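PDB 4FFK: superoxide dismutase from Acidilobus saccharovorans, which catalyses the dismutation of superoxide to dioxygen and hydrogen peroxide at a bound iron ion. Local coordinates for residues 32-37 / 186-191; 141-146 / 178-183. All coordinates share one frame; numbering follows the deposited sequence.

In the fold
The two contacts lie about 14 Å apart, centre to centre. Interaction 2 is buried, about 8 Å from the centre of the chain. It joins strand 142-148 of the C-terminal domain to the end of strand 172-178 and the turn that follows, which carry the iron ligands D178 and H182. Interaction 1 is partly buried and further out, about 18 Å from that centre. It ties the loop before helix 37-66 of the alpha-hairpin domain to the short helix 185-188. Along the chain 32-37 comes first, then 141-146, 178-183 and 186-191. The last two follow each other closely, which places the metal turn just before one of the places where the two domains are bonded together. Both contacts also touch the second subunit.

Interaction 1. Residues 32-37 / 186-191; sequences EPIISA and IDYRND
S36 and D187 meet through two hydrogen bonds. The backbone N of S36 gives an almost straight bond to D187 OD1 (2.9 Å), reaching it from above the carboxylate plane. S36 OG donates to D187 OD2 at 2.6 Å, on the syn lone pair. OG lies between the backbone N and the carbonyl carbon (chi1 69°), which puts the hydroxyl beside the N-H and lets one carboxylate take both. S36 is also the N-cap of helix 37-66, and its OG accepts from the N of T39. D187 OD1 takes a further bond from T39 OG1. An alanine at D187 would probably leave the N-H and hydroxyl of S36, and the hydroxyl of T39, without this acceptor. The third bond runs from Y188 OH to the carbonyl O of I34 (2.6 Å), in the carbonyl plane and on a lone pair. That oxygen sits at the edge of the tyrosine ring.

The remaining touches are mainly methyl groups against oxygens: I34 CG2 lies 3.6 Å from Y188 OH, and I186 CG2 lies near S36 OG.

The contact joins the start of helix 37-66 to helix 185-188. Helix 192-199 packs against I34 and Y188 through S198.

Interaction 2. Residues 141-146 / 178-183; sequences VGWAIL and DVFEHA. With FE (Fe (III) ion), chain B.
W143 and D178 form an antiparallel non-hydrogen-bonded pair where the central strand 142-148 meets the last residue of the outer strand 172-178, in the three-stranded sheet of the iron/manganese superoxide dismutase C-terminal domain. Just beyond it, V179 N donates to G142 O (2.8 Å). D178 OD1 accepts from F180 N at 3.0 Å, which closes an Asx turn. This bond helps fix the rotation of the carboxylate as the chain leaves the strand.

Ring contacts fill the space between the segments. The D178 carboxylate stacks on the W143 ring, the two planes 11° apart. D178 CB makes a CH-pi contact over the six-membered ring, 3.4 Å from W143 CZ3. V141 CG2 stands over the centre of the F180 ring, 3.5 Å from the centroid, in a second CH-pi contact. The rings of W143 and F180 meet obliquely, with planes at 60°. W143 NE1 gives its hydrogen bond to H163 ND1.

The metal site lies on the D178 side of the W143 ring. CG of D178 is anti to the backbone N (chi1 -169°), which carries the carboxylate to the iron. H43 and H92 complete the protein ligands. H182 ND1 is held by E181 OE2 of the second subunit, so the dimer interface reaches a first-shell ligand. This second-shell bond would be expected to polarise the imidazole.

The iron is bound by D178 OD2 at 1.9 Å, by H182 NE2 at 2.1 Å and by a water at 2.0 Å. That water lies above the F180 ring, on the face opposite V141 CG2 and offset toward the rim.

Interaction 1. Residues 32-37 / 186-191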
loop_
_atom_site.group_PDB
_atom_site.type_symbol
_atom_site.label_atom_id
_atom_site.label_comp_id
_atom_site.label_asym_id
_atom_site.label_seq_id
_atom_site.Cartn_x
_atom_site.Cartn_y
_atom_site.Cartn_z
ATOM N N GLU A 32 8.792 13.652 -29.688
ATOM C CA GLU A 32 7.746 13.491 -30.683
ATOM C C GLU A 32 8.135 12.479 -31.779
ATOM O O GLU A 32 9.304 12.333 -32.097
ATOM C CB GLU A 32 7.405 14.835 -31.318
ATOM C CG GLU A 32 7.067 15.914 -30.342
ATOM C CD GLU A 32 5.608 16.169 -30.274
ATOM O OE1 GLU A 32 4.802 15.263 -30.673
ATOM O OE2 GLU A 32 5.272 17.282 -29.816
ATOM N N PRO A 33 7.154 11.773 -32.348
ATOM C CA PRO A 33 5.742 11.826 -32.051
ATOM C C PRO A 33 5.352 10.863 -30.893
ATOM O O PRO A 33 4.176 10.669 -30.643
ATOM C CB PRO A 33 5.120 11.332 -33.360
ATOM C CG PRO A 33 6.119 10.272 -33.806
ATOM C CD PRO A 33 7.463 10.737 -33.365
ATOM N N ILE A 34 6.335 10.282 -30.198
ATOM C CA ILE A 34 6.020 9.241 -29.184
ATOM C C ILE A 34 5.466 9.862 -27.909
ATOM O O ILE A 34 4.466 9.410 -27.381
ATOM C CB ILE A 34 7.222 8.354 -28.894
ATOM C CG1 ILE A 34 7.573 7.599 -30.186
ATOM C CG2 ILE A 34 6.895 7.327 -27.825
ATOM C CD1 ILE A 34 8.915 6.905 -30.095
ATOM N N ILE A 35 6.126 10.903 -27.464
ATOM C CA ILE A 35 5.628 11.657 -26.365
ATOM C C ILE A 35 5.619 13.110 -26.770
ATOM O O ILE A 35 6.652 13.627 -27.196
ATOM C CB ILE A 35 6.498 11.478 -25.131
ATOM C CG1 ILE A 35 6.540 9.993 -24.701
ATOM C CG2 ILE A 35 5.984 12.429 -23.985
ATOM C CD1 ILE A 35 7.507 9.725 -23.500
ATOM N N SER A 36 4.459 13.742 -26.591
ATOM C CA SER A 36 4.237 15.095 -27.048
ATOM C C SER A 36 4.955 16.134 -26.226
ATOM O O SER A 36 5.257 15.938 -25.056
ATOM C CB SER A 36 2.749 15.439 -27.183
ATOM O OG SER A 36 2.039 15.534 -25.956
ATOM N N ALA A 37 5.277 17.254 -26.875
ATOM C CA ALA A 37 5.758 18.388 -26.156
ATOM C C ALA A 37 4.830 18.731 -25.018
ATOM O O ALA A 37 5.317 19.132 -23.976
ATOM C CB ALA A 37 5.861 19.631 -27.096
ATOM N N ILE A 186 -2.277 12.167 -22.435
ATOM C CA ILE A 186 -2.528 13.215 -23.437
ATOM C C ILE A 186 -2.360 12.605 -24.820
ATOM O O ILE A 186 -3.094 12.957 -25.755
ATOM C CB ILE A 186 -1.547 14.351 -23.294
ATOM C CG1 ILE A 186 -1.802 15.119 -21.973
ATOM C CG2 ILE A 186 -1.648 15.356 -24.565
ATOM C CD1 ILE A 186 -0.542 15.874 -21.563
ATOM N N ASP A 187 -1.391 11.700 -24.930
ATOM C CA ASP A 187 -0.940 11.168 -26.219
ATOM C C ASP A 187 -1.623 9.846 -26.590
ATOM O O ASP A 187 -1.738 9.499 -27.808
ATOM C CB ASP A 187 0.562 11.033 -26.221
ATOM C CG ASP A 187 1.244 12.349 -25.921
ATOM O OD1 ASP A 187 2.260 12.381 -25.243
ATOM O OD2 ASP A 187 0.712 13.362 -26.388
ATOM N N TYR A 188 -2.056 9.105 -25.573
ATOM C CA TYR A 188 -2.531 7.725 -25.761
ATOM C C TYR A 188 -3.818 7.447 -25.076
ATOM O O TYR A 188 -4.363 6.343 -25.163
ATOM C CB TYR A 188 -1.493 6.718 -25.229
ATOM C CG TYR A 188 -0.227 6.816 -25.949
ATOM C CD1 TYR A 188 0.774 7.651 -25.504
ATOM C CD2 TYR A 188 -0.024 6.114 -27.167
ATOM C CE1 TYR A 188 1.982 7.781 -26.189
ATOM C CE2 TYR A 188 1.141 6.224 -27.839
ATOM C CZ TYR A 188 2.141 7.045 -27.385
ATOM O OH TYR A 188 3.287 7.180 -28.118
ATOM N N ARG A 189 -4.322 8.445 -24.362
ATOM C CA ARG A 189 -5.469 8.240 -23.533
ATOM C C ARG A 189 -5.226 6.989 -22.643
ATOM O O ARG A 189 -4.129 6.846 -22.092
ATOM C CB ARG A 189 -6.749 8.125 -24.370
ATOM C CG ARG A 189 -7.005 9.450 -25.083
ATOM C CD ARG A 189 -7.490 10.470 -24.035
ATOM N NE ARG A 189 -7.991 11.703 -24.650
ATOM C CZ ARG A 189 -7.210 12.725 -24.947
ATOM N NH1 ARG A 189 -5.895 12.667 -24.690
ATOM N NH2 ARG A 189 -7.736 13.809 -25.529
ATOM N N ASN A 190 -6.209 6.109 -22.562
ATOM C CA ASN A 190 -6.099 4.906 -21.699
ATOM C C ASN A 190 -5.118 3.843 -22.192
ATOM O O ASN A 190 -4.896 2.838 -21.509
ATOM C CB ASN A 190 -7.450 4.303 -21.514
ATOM C CG ASN A 190 -7.924 3.670 -22.752
ATOM O OD1 ASN A 190 -8.020 4.349 -23.800
ATOM N ND2 ASN A 190 -8.154 2.348 -22.694
ATOM N N ASP A 191 -4.577 4.026 -23.388
ATOM C CA ASP A 191 -3.776 2.973 -24.039
ATOM C C ASP A 191 -2.341 2.937 -23.572
ATOM O O ASP A 191 -1.364 3.301 -24.275
ATOM C CB ASP A 191 -3.813 3.120 -25.566
ATOM C CG ASP A 191 -3.460 1.835 -26.262
ATOM O OD1 ASP A 191 -2.915 0.901 -25.595
ATOM O OD2 ASP A 191 -3.713 1.776 -27.494
#

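Interaction 2. Residues 141-146 / 178-183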
loop_
_atom_site.group_PDB
_atom_site.type_symbol
_atom_site.label_atom_id
_atom_site.label_comp_id
_atom_site.label_asym_id
_atom_site.label_seq_id
_atom_site.Cartn_x
_atom_site.Cartn_y
_atom_site.Cartn_z
ATOM N N VAL A 141 -1.211 3.131 -10.679
ATOM C CA VAL A 141 -0.162 3.910 -11.335
ATOM C C VAL A 141 1.113 3.574 -10.687
ATOM O O VAL A 141 1.125 3.105 -9.586
ATOM C CB VAL A 141 -0.370 5.375 -11.204
ATOM C CG1 VAL A 141 -1.711 5.705 -11.979
ATOM C CG2 VAL A 141 -0.472 5.745 -9.740
ATOM N N GLY A 142 2.200 3.798 -11.411
ATOM C CA GLY A 142 3.523 3.486 -10.875
ATOM C C GLY A 142 4.500 3.438 -12.015
ATOM O O GLY A 142 4.416 4.221 -12.936
ATOM N N TRP A 143 5.388 2.460 -11.932
ATOM C CA TRP A 143 6.599 2.436 -12.774
ATOM C C TRP A 143 6.945 0.987 -12.993
ATOM O O TRP A 143 6.658 0.103 -12.165
ATOM C CB TRP A 143 7.792 2.968 -11.999
ATOM C CG TRP A 143 7.561 4.377 -11.586
ATOM C CD1 TRP A 143 6.827 4.790 -10.529
ATOM C CD2 TRP A 143 8.000 5.524 -12.281
ATOM N NE1 TRP A 143 6.797 6.164 -10.482
ATOM C CE2 TRP A 143 7.545 6.645 -11.540
ATOM C CE3 TRP A 143 8.819 5.729 -13.439
ATOM C CZ2 TRP A 143 7.814 7.946 -11.924
ATOM C CZ3 TRP A 143 9.084 7.057 -13.803
ATOM C CH2 TRP A 143 8.587 8.129 -13.065
ATOM N N ALA A 144 7.626 0.749 -14.108
ATOM C CA ALA A 144 8.422 -0.484 -14.202
ATOM C C ALA A 144 9.855 -0.025 -14.249
ATOM O O ALA A 144 10.179 1.030 -14.836
ATOM C CB ALA A 144 8.044 -1.305 -15.438
ATOM N N ILE A 145 10.732 -0.794 -13.603
ATOM C CA ILE A 145 12.088 -0.422 -13.458
ATOM C C ILE A 145 12.992 -1.618 -13.760
ATOM O O ILE A 145 12.703 -2.695 -13.320
ATOM C CB ILE A 145 12.392 0.042 -12.034
ATOM C CG1 ILE A 145 11.776 1.412 -11.755
ATOM C CG2 ILE A 145 13.899 0.131 -11.871
ATOM C CD1 ILE A 145 11.894 1.794 -10.275
ATOM N N LEU A 146 14.036 -1.393 -14.551
ATOM C CA LEU A 146 15.076 -2.395 -14.735
ATOM C C LEU A 146 16.127 -1.977 -13.738
ATOM O O LEU A 146 16.563 -0.849 -13.778
ATOM C CB LEU A 146 15.677 -2.314 -16.167
ATOM C CG LEU A 146 16.811 -3.375 -16.298
ATOM C CD1 LEU A 146 16.439 -4.821 -15.987
ATOM C CD2 LEU A 146 17.324 -3.276 -17.688
ATOM N N ASP A 178 7.538 5.386 -16.585
ATOM C CA ASP A 178 6.365 5.860 -15.839
ATOM C C ASP A 178 5.104 5.400 -16.487
ATOM O O ASP A 178 4.860 5.622 -17.705
ATOM C CB ASP A 178 6.436 7.370 -15.923
ATOM C CG ASP A 178 5.485 8.072 -15.027
ATOM O OD1 ASP A 178 4.773 7.461 -14.256
ATOM O OD2 ASP A 178 5.552 9.298 -15.073
ATOM N N VAL A 179 4.249 4.755 -15.695
ATOM C CA VAL A 179 2.898 4.446 -16.146
ATOM C C VAL A 179 1.803 5.021 -15.260
ATOM O O VAL A 179 0.659 4.558 -15.262
ATOM C CB VAL A 179 2.679 2.954 -16.350
ATOM C CG1 VAL A 179 3.569 2.449 -17.436
ATOM C CG2 VAL A 179 3.022 2.149 -15.015
ATOM N N PHE A 180 2.118 6.110 -14.565
ATOM C CA PHE A 180 1.049 6.944 -14.178
ATOM C C PHE A 180 0.347 7.452 -15.426
ATOM O O PHE A 180 0.982 7.732 -16.428
ATOM C CB PHE A 180 1.568 8.181 -13.508
ATOM C CG PHE A 180 1.863 8.017 -12.074
ATOM C CD1 PHE A 180 1.134 8.801 -11.164
ATOM C CD2 PHE A 180 2.876 7.146 -11.630
ATOM C CE1 PHE A 180 1.434 8.740 -9.741
ATOM C CE2 PHE A 180 3.142 7.047 -10.233
ATOM C CZ PHE A 180 2.401 7.870 -9.332
ATOM N N GLU A 181 -0.952 7.609 -15.324
ATOM C CA GLU A 181 -1.698 7.988 -16.514
ATOM C C GLU A 181 -1.200 9.276 -17.116
ATOM O O GLU A 181 -1.268 9.495 -18.320
ATOM C CB GLU A 181 -3.131 8.116 -16.142
ATOM C CG GLU A 181 -3.725 6.701 -15.963
ATOM C CD GLU A 181 -5.045 6.693 -15.294
ATOM O OE1 GLU A 181 -5.407 7.651 -14.576
ATOM O OE2 GLU A 181 -5.787 5.712 -15.481
ATOM N N HIS A 182 -0.718 10.189 -16.274
ATOM C CA HIS A 182 -0.279 11.457 -16.854
ATOM C C HIS A 182 0.926 11.339 -17.799
ATOM O O HIS A 182 1.116 12.233 -18.616
ATOM C CB HIS A 182 0.027 12.497 -15.790
ATOM C CG HIS A 182 1.169 12.132 -14.948
ATOM N ND1 HIS A 182 1.022 11.876 -13.604
ATOM C CD2 HIS A 182 2.473 11.909 -15.246
ATOM C CE1 HIS A 182 2.187 11.553 -13.095
ATOM N NE2 HIS A 182 3.101 11.591 -14.064
ATOM N N ALA A 183 1.648 10.225 -17.733
ATOM C CA ALA A 183 2.804 10.024 -18.584
ATOM C C ALA A 183 2.304 9.846 -20.014
ATOM O O ALA A 183 3.055 10.103 -20.950
ATOM C CB ALA A 183 3.634 8.818 -18.131
HETATM FE FE FE B . 5.063 10.816 -13.998
HETATM O O HOH W 1 4.599 9.586 -12.424
#